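Local coordinates for phosphoinositol-specific phospholipase C (Pseudomonas sp., PDB 5FYP), which probably cleaves phosphatidylinositol lipids at the phosphodiester bond in a calcium-dependent reaction, as a bacterial phosphoinositide-specific phospholipase C, at residues A21-H26 with S280-F285; V44-L49 with T115-K120. All coordinates share one frame; numbering follows the deposited sequence.

Contact 1: residues A21-H26 with S280-F285; sequences AQVACH and SAYYRF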
# COMPACT_ATOMS: atom_id res chain seq x y z
N ALA A 21 -1.79 11.11 -8.91
CA ALA A 21 -2.81 10.08 -9.16
C ALA A 21 -2.18 8.92 -9.93
O ALA A 21 -1.41 9.12 -10.88
CB ALA A 21 -3.96 10.65 -9.95
N GLN A 22 -2.60 7.72 -9.57
CA GLN A 22 -2.10 6.50 -10.17
C GLN A 22 -3.22 5.52 -10.46
O GLN A 22 -4.15 5.34 -9.65
CB GLN A 22 -1.13 5.77 -9.24
CG GLN A 22 0.03 6.58 -8.75
CD GLN A 22 1.02 5.71 -8.01
OE1 GLN A 22 1.37 4.59 -8.45
NE2 GLN A 22 1.52 6.20 -6.89
N VAL A 23 -3.04 4.76 -11.52
CA VAL A 23 -3.71 3.47 -11.70
C VAL A 23 -2.93 2.45 -10.86
O VAL A 23 -1.71 2.33 -10.98
CB VAL A 23 -3.67 3.04 -13.17
CG1 VAL A 23 -4.30 1.68 -13.37
CG2 VAL A 23 -4.36 4.09 -14.05
N ALA A 24 -3.67 1.73 -10.02
CA ALA A 24 -3.13 0.65 -9.19
C ALA A 24 -3.77 -0.64 -9.64
O ALA A 24 -4.86 -0.67 -10.23
CB ALA A 24 -3.44 0.92 -7.73
N CYS A 25 -3.11 -1.76 -9.34
CA CYS A 25 -3.75 -3.04 -9.59
C CYS A 25 -4.75 -3.35 -8.48
O CYS A 25 -4.71 -2.77 -7.44
CB CYS A 25 -2.73 -4.17 -9.70
SG CYS A 25 -2.30 -4.95 -8.15
N HIS A 26 -5.61 -4.33 -8.73
CA HIS A 26 -6.44 -4.93 -7.70
C HIS A 26 -6.14 -6.44 -7.71
O HIS A 26 -6.43 -7.12 -8.70
CB HIS A 26 -7.91 -4.65 -7.93
CG HIS A 26 -8.79 -5.06 -6.79
ND1 HIS A 26 -10.12 -4.71 -6.76
CD2 HIS A 26 -8.56 -5.74 -5.64
CE1 HIS A 26 -10.67 -5.20 -5.66
NE2 HIS A 26 -9.75 -5.83 -4.97
N SER A 280 -6.14 4.33 -7.67
CA SER A 280 -7.38 3.76 -8.17
C SER A 280 -7.13 2.33 -8.58
O SER A 280 -6.41 2.09 -9.56
CB SER A 280 -7.88 4.54 -9.38
OG SER A 280 -8.31 5.84 -9.01
N ALA A 281 -7.69 1.38 -7.82
CA ALA A 281 -7.37 -0.03 -8.03
C ALA A 281 -8.28 -0.64 -9.08
O ALA A 281 -9.50 -0.59 -8.95
CB ALA A 281 -7.51 -0.77 -6.73
N TYR A 282 -7.67 -1.25 -10.09
CA TYR A 282 -8.38 -1.92 -11.18
C TYR A 282 -7.88 -3.34 -11.37
O TYR A 282 -6.67 -3.58 -11.43
CB TYR A 282 -8.15 -1.20 -12.50
CG TYR A 282 -8.74 0.16 -12.60
CD1 TYR A 282 -8.01 1.28 -12.23
CD2 TYR A 282 -10.01 0.37 -13.13
CE1 TYR A 282 -8.52 2.55 -12.36
CE2 TYR A 282 -10.54 1.65 -13.27
CZ TYR A 282 -9.79 2.72 -12.88
OH TYR A 282 -10.26 3.99 -13.04
N TYR A 283 -8.81 -4.27 -11.55
CA TYR A 283 -8.43 -5.62 -11.97
C TYR A 283 -7.65 -5.57 -13.30
O TYR A 283 -6.60 -6.19 -13.43
CB TYR A 283 -9.66 -6.49 -12.12
CG TYR A 283 -10.39 -6.71 -10.84
CD1 TYR A 283 -9.81 -7.44 -9.80
CD2 TYR A 283 -11.70 -6.24 -10.63
CE1 TYR A 283 -10.49 -7.69 -8.61
CE2 TYR A 283 -12.38 -6.45 -9.45
CZ TYR A 283 -11.77 -7.20 -8.45
OH TYR A 283 -12.45 -7.47 -7.28
N ARG A 284 -8.21 -4.84 -14.26
CA ARG A 284 -7.67 -4.70 -15.64
C ARG A 284 -6.87 -3.38 -15.69
O ARG A 284 -7.26 -2.42 -16.34
CB ARG A 284 -8.78 -4.75 -16.67
CG ARG A 284 -9.65 -6.01 -16.57
CD ARG A 284 -10.89 -5.99 -17.46
NE ARG A 284 -10.59 -5.88 -18.86
CZ ARG A 284 -11.51 -5.62 -19.78
NH1 ARG A 284 -12.82 -5.37 -19.47
NH2 ARG A 284 -11.12 -5.55 -21.06
N PHE A 285 -5.77 -3.36 -14.96
CA PHE A 285 -5.01 -2.12 -14.80
C PHE A 285 -4.38 -1.60 -16.11
O PHE A 285 -4.35 -0.39 -16.32
CB PHE A 285 -3.93 -2.28 -13.71
CG PHE A 285 -3.06 -3.50 -13.89
CD1 PHE A 285 -1.95 -3.47 -14.71
CD2 PHE A 285 -3.42 -4.69 -13.28
CE1 PHE A 285 -1.21 -4.62 -14.90
CE2 PHE A 285 -2.70 -5.83 -13.51
CZ PHE A 285 -1.59 -5.79 -14.32
O HOH W 1 -6.14 7.43 -9.15
O HOH W 2 -11.19 -2.68 -8.29
O HOH W 3 -5.04 -6.66 -11.05

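Contact 2: residues V44-L49 with T115-K120; sequences VRTLEL and TLILDK. With CA (calcium ion), chain I.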
# COMPACT_ATOMS: atom_id res chain seq x y z
N VAL A 44 2.25 -0.39 -14.15
CA VAL A 44 1.88 0.43 -12.99
C VAL A 44 3.00 0.38 -11.95
O VAL A 44 3.93 -0.43 -12.05
CB VAL A 44 0.53 0.03 -12.36
CG1 VAL A 44 -0.63 0.23 -13.34
CG2 VAL A 44 0.54 -1.40 -11.84
N ARG A 45 2.87 1.21 -10.91
CA ARG A 45 3.81 1.30 -9.79
C ARG A 45 3.15 1.01 -8.45
O ARG A 45 3.80 1.17 -7.43
CB ARG A 45 4.56 2.63 -9.77
CG ARG A 45 5.47 2.84 -10.96
CD ARG A 45 6.82 2.19 -10.80
NE ARG A 45 7.59 2.22 -12.07
CZ ARG A 45 7.45 1.33 -13.04
NH1 ARG A 45 6.59 0.33 -12.95
NH2 ARG A 45 8.18 1.42 -14.14
N THR A 46 1.90 0.55 -8.46
CA THR A 46 1.18 0.20 -7.22
C THR A 46 0.57 -1.16 -7.41
O THR A 46 -0.26 -1.37 -8.31
CB THR A 46 0.16 1.28 -6.86
OG1 THR A 46 0.85 2.52 -6.62
CG2 THR A 46 -0.59 0.92 -5.58
N LEU A 47 0.97 -2.09 -6.53
CA LEU A 47 0.64 -3.53 -6.61
C LEU A 47 -0.04 -3.97 -5.34
O LEU A 47 -0.23 -3.18 -4.42
CB LEU A 47 1.93 -4.37 -6.83
CG LEU A 47 2.57 -4.33 -8.24
CD1 LEU A 47 2.96 -3.02 -8.85
CD2 LEU A 47 3.72 -5.30 -8.25
N GLU A 48 -0.47 -5.23 -5.29
CA GLU A 48 -1.24 -5.74 -4.15
C GLU A 48 -0.93 -7.22 -3.94
O GLU A 48 -0.85 -7.98 -4.90
CB GLU A 48 -2.75 -5.56 -4.36
CG GLU A 48 -3.61 -6.02 -3.20
CD GLU A 48 -5.06 -5.61 -3.30
OE1 GLU A 48 -5.49 -5.21 -4.39
OE2 GLU A 48 -5.77 -5.71 -2.25
N LEU A 49 -0.83 -7.59 -2.67
CA LEU A 49 -0.66 -8.96 -2.22
C LEU A 49 -1.65 -9.25 -1.12
O LEU A 49 -1.67 -8.53 -0.12
CB LEU A 49 0.77 -9.20 -1.70
CG LEU A 49 1.85 -9.14 -2.77
CD1 LEU A 49 3.22 -8.89 -2.19
CD2 LEU A 49 1.83 -10.42 -3.62
N THR A 115 4.51 1.30 -4.59
CA THR A 115 3.65 1.14 -3.43
C THR A 115 3.06 -0.27 -3.48
O THR A 115 2.49 -0.68 -4.49
CB THR A 115 2.53 2.19 -3.40
OG1 THR A 115 3.12 3.49 -3.36
CG2 THR A 115 1.65 2.06 -2.18
N LEU A 116 3.22 -1.01 -2.39
CA LEU A 116 2.70 -2.38 -2.26
C LEU A 116 1.63 -2.42 -1.19
O LEU A 116 1.90 -2.17 -0.01
CB LEU A 116 3.78 -3.37 -1.88
CG LEU A 116 4.96 -3.54 -2.74
CD1 LEU A 116 5.83 -4.69 -2.22
CD2 LEU A 116 4.56 -3.82 -4.18
N ILE A 117 0.42 -2.74 -1.62
CA ILE A 117 -0.71 -2.91 -0.71
C ILE A 117 -0.68 -4.35 -0.21
O ILE A 117 -0.79 -5.29 -0.97
CB ILE A 117 -2.04 -2.64 -1.45
CG1 ILE A 117 -2.02 -1.25 -2.18
CG2 ILE A 117 -3.25 -2.82 -0.54
CD1 ILE A 117 -1.78 -0.05 -1.31
N LEU A 118 -0.47 -4.50 1.10
CA LEU A 118 -0.38 -5.78 1.77
C LEU A 118 -1.70 -5.99 2.51
O LEU A 118 -1.92 -5.42 3.58
CB LEU A 118 0.84 -5.81 2.68
CG LEU A 118 2.16 -5.47 1.98
CD1 LEU A 118 3.29 -5.43 2.99
CD2 LEU A 118 2.48 -6.41 0.85
N ASP A 119 -2.58 -6.78 1.89
CA ASP A 119 -3.94 -6.97 2.36
C ASP A 119 -3.96 -8.24 3.22
O ASP A 119 -3.92 -9.37 2.73
CB ASP A 119 -4.88 -7.07 1.17
CG ASP A 119 -6.35 -7.03 1.51
OD1 ASP A 119 -6.66 -6.77 2.70
OD2 ASP A 119 -7.18 -7.24 0.57
N LYS A 120 -3.91 -8.02 4.54
CA LYS A 120 -3.79 -9.07 5.51
C LYS A 120 -5.14 -9.76 5.70
O LYS A 120 -6.13 -9.10 5.91
CB LYS A 120 -3.31 -8.50 6.84
CG LYS A 120 -2.92 -9.59 7.83
CD LYS A 120 -2.35 -9.04 9.13
CE LYS A 120 -1.48 -9.99 9.89
NZ LYS A 120 -1.90 -11.40 9.91
CA CA I . -6.95 -7.73 -1.80
O HOH W 4 3.56 4.16 -6.08
O HOH W 5 -9.00 -6.57 -2.27
O HOH W 6 -8.74 -9.36 -1.62

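Contact 1: residues A21-H26 with S280-F285
H26 and Y283 lie side by side in an offset stack. Their planes are 10° apart and the ring centroids 4.3 Å apart. The overlap is at the rims: H26 ND1 sits over the tyrosine face, 3.4 Å from Y283 CZ. CG of H26 is anti to the backbone N (chi1 -171°), which carries the imidazole out over the tyrosine ring. CB adds a CH-pi contact over the same ring. Water 2 joins H26 ND1 to A281 O, which probably helps hold the imidazole in this rotation.

Backbone hydrogen bonds pair the parallel strands. S280 N donates to Q22 O, A24 N to S280 O at 2.8 Å, and Y282 N to A24 O. The bond from H26 N to Y282 O is weak and bent, at 127°. Water 1 bridges Q22 O and S280 OG, and water 3 bridges H26 O and Y283 O. The family belongs to the TIM-barrel clan, and here strand 279-282, late in the chain, pairs with strand 20-25, the first.

Apolar contacts flank the strands. V23 CG1 meets Y282 CD1 at 3.9 Å, the two side chains crossing at about a right angle. V23 CG1 also touches F285 CB. V23 and S280 share the face that helix 269-274 covers. C25 CB approaches F285 CD2 at 3.7 Å, while C25 SG is tied to C28 in a disulfide. Y282 OH hydrogen-bonds to V267 O and H272 ND1.

Contact 2: residues V44-L49 with T115-K120
E48 and D119 reach side by side to one calcium ion. E48 OE2 and D119 OD2 each bind it at 2.4 Å and lie 3.5 Å from each other. Both side chains leave the backbone with CG anti to N (E48 chi1 -178°, D119 chi1 -170°). E48 runs on extended beyond CG, and the two carboxylate planes are 31° apart. The metal probably offsets the repulsion between these oxygens. Waters 5 and 6, N27 and D50 complete the site. The second oxygen of E48, OE1, forms a salt bridge with R260, and D119 OD2 also accepts a hydrogen bond from K121 NZ.

The backbones are neighbouring parallel strands of the barrel, 46-52 and 114-120, with the calcium near their C-terminal ends, where TIM barrels carry their active sites. Five hydrogen bonds join them, from T115 N to R45 O through to D119 N to L49 O at 2.8 Å.

T46 and T115 also lie side by side on the face that bears E48 and I117. T46 OG1 is 3.6 Å from T115 CB and is hydrogen-bonded to Q22 OE1. A valine in place of T46 would probably leave Q22 OE1 without this hydroxyl partner. Water 4 bonds to T115 OG1.

The other face carries four leucines, and L49 and L116 pack on helix 94-107. L116 CD2 touches L47 CB at 3.8 Å. Beyond it, L118 CD2 meets L49 CD1 at 4.0 Å, the two leucines pointing the same way.

Overall arrangement
The centres of contacts 1 and 2 are 10 Å apart. Strands 20-25 and 46-52 follow each other in the chain and touch directly. The hydrogen bond between T46 OG1 and Q22 OE1, 2.8 Å long, joins the two contacts, and C25 N lies 3.1 Å from T46 O, probably another. V23 O packs on V44 CG1. Nearer the metal, H26 CD2 is 3.4 Å from E48 OE1, and the H26 side chain lies about 5 Å from the calcium ion. Contact 2 supplies two of the ion's protein ligands, while contact 1 places H26 beside it. R260, the salt-bridge partner of E48, also makes a weak hydrogen bond to C25 O and so reaches contact 1.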